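Local coordinates for Non-structural protein NS2 (Bluetongue virus, PDB 1UTY) that binds single-stranded RNA through the N-terminal domain described here, a beta-rich part of a longer viral phosphoprotein, at residues F13-T18 / V57-G62; Y34-I39 / K46-P51. One frame throughout, in Å; residues are numbered along the deposited sequence.

Both contacts belong to one mixed beta-sheet of the RNA-binding domain, and their centres lie about 11 Å apart. Interaction 1 pairs strands 10-15 and 56-59 in parallel inside the sheet, while interaction 2 is a hairpin whose strand 44-48 is an outermost strand within this chain. The two meet where strand 34-39 runs beside strand 10-15: Val14 N lies 2.8 Å from Cys35 O, a probable hydrogen bond. On the face carrying Phe13 and Gln36, Phe13 CE1 packs 3.6 Å from Gln36 CG and 3.7 Å from Asn50 O. Leu144 of the second subunit touches Leu15, Val57 and Tyr34, so both contacts also reach the subunit interface.

Interaction 1: F13-T18 / V57-G62; sequences FVLDVT and VLNVPG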
# COMPACT_ATOMS: atom_id res chain seq x y z
N PHE A 13 0.83 -1.65 -17.42
CA PHE A 13 0.84 -2.81 -18.28
C PHE A 13 0.42 -3.98 -17.42
O PHE A 13 1.20 -4.47 -16.60
CB PHE A 13 2.24 -3.00 -18.88
CG PHE A 13 2.70 -1.82 -19.71
CD1 PHE A 13 2.40 -1.76 -21.07
CD2 PHE A 13 3.39 -0.76 -19.12
CE1 PHE A 13 2.80 -0.66 -21.85
CE2 PHE A 13 3.80 0.35 -19.87
CZ PHE A 13 3.50 0.41 -21.25
N VAL A 14 -0.84 -4.38 -17.56
CA VAL A 14 -1.37 -5.47 -16.76
C VAL A 14 -0.91 -6.77 -17.37
O VAL A 14 -1.09 -7.00 -18.57
CB VAL A 14 -2.91 -5.42 -16.63
CG1 VAL A 14 -3.40 -6.50 -15.69
CG2 VAL A 14 -3.36 -4.04 -16.10
N LEU A 15 -0.27 -7.59 -16.54
CA LEU A 15 0.08 -8.95 -16.87
C LEU A 15 -0.90 -9.82 -16.08
O LEU A 15 -0.82 -9.89 -14.84
CB LEU A 15 1.53 -9.25 -16.48
CG LEU A 15 2.00 -10.72 -16.61
CD1 LEU A 15 1.91 -11.22 -18.06
CD2 LEU A 15 3.42 -10.91 -16.04
N ASP A 16 -1.82 -10.44 -16.80
CA ASP A 16 -2.88 -11.26 -16.22
C ASP A 16 -2.96 -12.56 -17.01
O ASP A 16 -3.80 -12.70 -17.89
CB ASP A 16 -4.23 -10.53 -16.26
CG ASP A 16 -5.40 -11.40 -15.77
OD1 ASP A 16 -5.20 -12.29 -14.91
OD2 ASP A 16 -6.56 -11.28 -16.19
N VAL A 17 -2.07 -13.49 -16.67
CA VAL A 17 -1.85 -14.72 -17.43
C VAL A 17 -3.05 -15.68 -17.43
O VAL A 17 -3.30 -16.37 -18.43
CB VAL A 17 -0.52 -15.45 -16.96
CG1 VAL A 17 -0.51 -16.93 -17.31
CG2 VAL A 17 0.70 -14.79 -17.59
N THR A 18 -3.79 -15.74 -16.31
CA THR A 18 -4.98 -16.60 -16.24
C THR A 18 -6.18 -15.95 -16.91
O THR A 18 -7.21 -16.58 -17.07
CB THR A 18 -5.35 -17.07 -14.79
OG1 THR A 18 -5.70 -15.95 -13.97
CG2 THR A 18 -4.17 -17.71 -14.08
N VAL A 57 4.60 -2.53 -14.50
CA VAL A 57 4.07 -3.85 -14.79
C VAL A 57 3.25 -4.26 -13.58
O VAL A 57 3.76 -4.38 -12.47
CB VAL A 57 5.18 -4.89 -15.08
CG1 VAL A 57 4.60 -6.29 -15.16
CG2 VAL A 57 5.91 -4.55 -16.37
N LEU A 58 1.96 -4.41 -13.81
CA LEU A 58 1.05 -4.86 -12.79
C LEU A 58 0.72 -6.33 -13.07
O LEU A 58 -0.14 -6.65 -13.90
CB LEU A 58 -0.20 -3.99 -12.78
CG LEU A 58 -1.25 -4.31 -11.71
CD1 LEU A 58 -0.61 -4.39 -10.30
CD2 LEU A 58 -2.39 -3.27 -11.77
N ASN A 59 1.46 -7.20 -12.40
CA ASN A 59 1.26 -8.64 -12.45
C ASN A 59 0.14 -8.95 -11.45
O ASN A 59 0.30 -8.74 -10.24
CB ASN A 59 2.58 -9.31 -12.07
CG ASN A 59 2.53 -10.85 -12.10
OD1 ASN A 59 1.48 -11.46 -12.22
ND2 ASN A 59 3.69 -11.47 -11.95
N VAL A 60 -1.02 -9.38 -11.96
CA VAL A 60 -2.11 -9.81 -11.07
C VAL A 60 -2.55 -11.24 -11.35
O VAL A 60 -2.33 -11.73 -12.45
CB VAL A 60 -3.34 -8.83 -11.08
CG1 VAL A 60 -2.91 -7.40 -10.79
CG2 VAL A 60 -4.12 -8.91 -12.36
N PRO A 61 -3.14 -11.92 -10.36
CA PRO A 61 -3.65 -13.29 -10.54
C PRO A 61 -5.14 -13.38 -10.93
O PRO A 61 -5.61 -14.49 -11.22
CB PRO A 61 -3.44 -13.90 -9.16
CG PRO A 61 -3.75 -12.71 -8.23
CD PRO A 61 -3.31 -11.46 -8.97
N GLY A 62 -5.85 -12.25 -10.95
CA GLY A 62 -7.27 -12.21 -11.24
C GLY A 62 -7.89 -10.87 -10.85
O GLY A 62 -7.17 -9.89 -10.56
O HOH W 1 -0.62 -13.09 -14.39
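Val57 pairs with Phe13, its CG1 anti to the backbone N and 4.5 Å from Leu15 CB; its beta-branched, apolar side chain suits a buried strand position and also meets Leu144 of the second subunit. Leu58 is gripped twice through its backbone: its N donates to Phe13 O (2.9 Å), and its O accepts from Leu15 N (2.8 Å, 161° at the hydrogen), with that donor standing above the carbonyl plane. Its apolar side chain suits the buried other face, with Val14, and packs on Cys122. Asn59 lies side by side with Leu15, pointing the same way, so that its CG is 4.0 Å from Leu15 CD2; asparagine suits this partly exposed position because its stem follows the leucine while ND2 is hydrogen-bonded to Tyr121 OH. Val60 N then reaches Leu15 O (2.9 Å), nearly along the C=O axis, while Val60 CG2 crosses obliquely to Val14 CG1 (4.2 Å). Beyond, a water bridges Val17 N, from which it accepts, and Val60 O. At Pro61, the carbonyl O takes a weak hydrogen bond from Thr18 OG1. Leu58 thus bonds to the residues flanking its partner Val14, and Leu15 to those flanking Asn59: the ladder of a parallel pair within a mixed beta-sheet.

Interaction 2: Y34-I39 / K46-P51; sequences YCQIKI and KPVKNP
A beta hairpin joins strands 34-39 and 44-48 at what is, within this chain, one margin of the domain's mixed sheet. Its antiparallel ladder has two hydrogen-bonded pairs, Tyr34 with Val48 and Gln36 with Lys46, flanking the non-hydrogen-bonded pair of Cys35 and Pro47. Proline suits that middle place because the nitrogen of a non-hydrogen-bonded residue need not donate across the ladder. Each outer pair closes with two backbone bonds; the shortest is Gln36 N to Lys46 O, at 2.7 Å. The strand directions are 132° apart, well short of straight antiparallel.

The Tyr34 side chain runs alongside Val48, Lys49 and Pro51. Its CB sits 3.7 Å from Val48 O and 4.0 Å from Val48 CG2, and its CG stands anti to the carbonyl carbon (chi1 -52°), which sends the ring along the segment that follows strand 44-48. The ring meets that segment with one side: CD2 and CE2 lie beside the carbonyl of Lys49, whose O is at the ring edge near its plane, 3.3 Å from CE2. Further out, Pro51 CD approaches obliquely, 3.5 Å from CE2, and stays near CZ. At the tip, OH hydrogen-bonds Pro145 O of the second subunit. A tyrosine is well matched to this route, apolar along its ring and polar only where it reaches the neighbouring chain.

On the same face, Gln36 crosses Val48 obliquely. With CG anti to the backbone N, its extended chain leads the amide both outward from the sheet and on along the strand, and NE2 is hydrogen-bonded to Asn11 OD1. Glutamine suits the place: its apolar stem packs on the valine while its polar end is paired. Val48 CG2, which touches Tyr34 CB, also lies 3.8 Å from Gln36 CB, two residues further along the same strand, and Val48 CG1 is 4.0 Å from Gln36 OE1.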
# COMPACT_ATOMS: atom_id res chain seq x y z
N TYR A 34 0.62 -8.38 -22.47
CA TYR A 34 0.11 -7.30 -21.60
C TYR A 34 -1.15 -6.63 -22.11
O TYR A 34 -1.42 -6.62 -23.32
CB TYR A 34 1.16 -6.22 -21.37
CG TYR A 34 2.47 -6.77 -20.88
CD1 TYR A 34 2.69 -7.00 -19.52
CD2 TYR A 34 3.49 -7.07 -21.79
CE1 TYR A 34 3.92 -7.54 -19.08
CE2 TYR A 34 4.71 -7.60 -21.36
CZ TYR A 34 4.92 -7.82 -20.00
OH TYR A 34 6.13 -8.35 -19.60
N CYS A 35 -1.91 -6.06 -21.17
CA CYS A 35 -2.86 -5.04 -21.53
C CYS A 35 -2.39 -3.68 -21.03
O CYS A 35 -2.30 -3.47 -19.80
CB CYS A 35 -4.26 -5.35 -21.00
SG CYS A 35 -5.51 -4.29 -21.74
N GLN A 36 -2.06 -2.78 -21.95
CA GLN A 36 -1.68 -1.43 -21.55
C GLN A 36 -2.88 -0.57 -21.14
O GLN A 36 -3.86 -0.44 -21.91
CB GLN A 36 -0.89 -0.73 -22.66
CG GLN A 36 -0.52 0.72 -22.33
CD GLN A 36 0.15 1.44 -23.52
OE1 GLN A 36 -0.01 1.04 -24.67
NE2 GLN A 36 0.87 2.52 -23.23
N ILE A 37 -2.79 0.03 -19.94
CA ILE A 37 -3.69 1.09 -19.51
C ILE A 37 -2.93 2.40 -19.38
O ILE A 37 -2.02 2.51 -18.57
CB ILE A 37 -4.39 0.72 -18.18
CG1 ILE A 37 -5.05 -0.65 -18.31
CG2 ILE A 37 -5.41 1.82 -17.79
CD1 ILE A 37 -5.57 -1.19 -17.00
N LYS A 38 -3.30 3.37 -20.19
CA LYS A 38 -2.68 4.68 -20.18
C LYS A 38 -3.64 5.69 -19.56
O LYS A 38 -4.77 5.83 -20.02
CB LYS A 38 -2.30 5.12 -21.59
CG LYS A 38 -1.57 6.46 -21.64
CD LYS A 38 -0.77 6.60 -22.94
CE LYS A 38 -1.64 7.13 -24.08
NZ LYS A 38 -0.89 7.18 -25.39
N ILE A 39 -3.18 6.37 -18.51
CA ILE A 39 -3.98 7.39 -17.83
C ILE A 39 -3.33 8.74 -18.06
O ILE A 39 -2.11 8.86 -17.95
CB ILE A 39 -4.08 7.10 -16.31
CG1 ILE A 39 -4.76 5.76 -16.06
CG2 ILE A 39 -4.88 8.19 -15.60
CD1 ILE A 39 -4.50 5.23 -14.67
N LYS A 46 -4.99 -1.01 -24.63
CA LYS A 46 -4.41 -1.73 -25.75
C LYS A 46 -3.55 -2.90 -25.34
O LYS A 46 -2.63 -2.73 -24.56
CB LYS A 46 -3.59 -0.80 -26.67
CG LYS A 46 -2.76 -1.55 -27.69
CD LYS A 46 -2.28 -0.69 -28.85
CE LYS A 46 -1.88 -1.56 -30.05
NZ LYS A 46 -1.21 -0.80 -31.15
N PRO A 47 -3.85 -4.09 -25.89
CA PRO A 47 -2.97 -5.26 -25.75
C PRO A 47 -1.62 -4.99 -26.41
O PRO A 47 -1.60 -4.58 -27.57
CB PRO A 47 -3.71 -6.36 -26.52
CG PRO A 47 -5.09 -5.92 -26.57
CD PRO A 47 -5.05 -4.42 -26.68
N VAL A 48 -0.52 -5.19 -25.69
CA VAL A 48 0.82 -4.93 -26.22
C VAL A 48 1.84 -6.02 -25.90
O VAL A 48 1.61 -6.85 -25.01
CB VAL A 48 1.36 -3.55 -25.78
CG1 VAL A 48 0.61 -2.44 -26.47
CG2 VAL A 48 1.33 -3.41 -24.24
N LYS A 49 2.96 -6.00 -26.60
CA LYS A 49 3.97 -7.03 -26.44
C LYS A 49 4.85 -6.76 -25.22
O LYS A 49 5.35 -7.70 -24.58
CB LYS A 49 4.84 -7.19 -27.71
CG LYS A 49 5.45 -5.89 -28.29
CD LYS A 49 6.23 -6.14 -29.61
CE LYS A 49 5.44 -5.74 -30.85
NZ LYS A 49 6.11 -6.10 -32.17
N ASN A 50 5.04 -5.49 -24.89
CA ASN A 50 6.01 -5.14 -23.85
C ASN A 50 5.72 -3.82 -23.13
O ASN A 50 5.10 -2.92 -23.68
CB ASN A 50 7.45 -5.20 -24.41
CG ASN A 50 7.76 -4.07 -25.38
OD1 ASN A 50 7.58 -4.22 -26.58
ND2 ASN A 50 8.22 -2.95 -24.85
N PRO A 51 6.18 -3.72 -21.88
CA PRO A 51 6.08 -2.45 -21.15
C PRO A 51 7.06 -1.40 -21.70
O PRO A 51 8.11 -1.74 -22.23
CB PRO A 51 6.48 -2.83 -19.72
CG PRO A 51 7.30 -4.04 -19.87
CD PRO A 51 6.82 -4.78 -21.09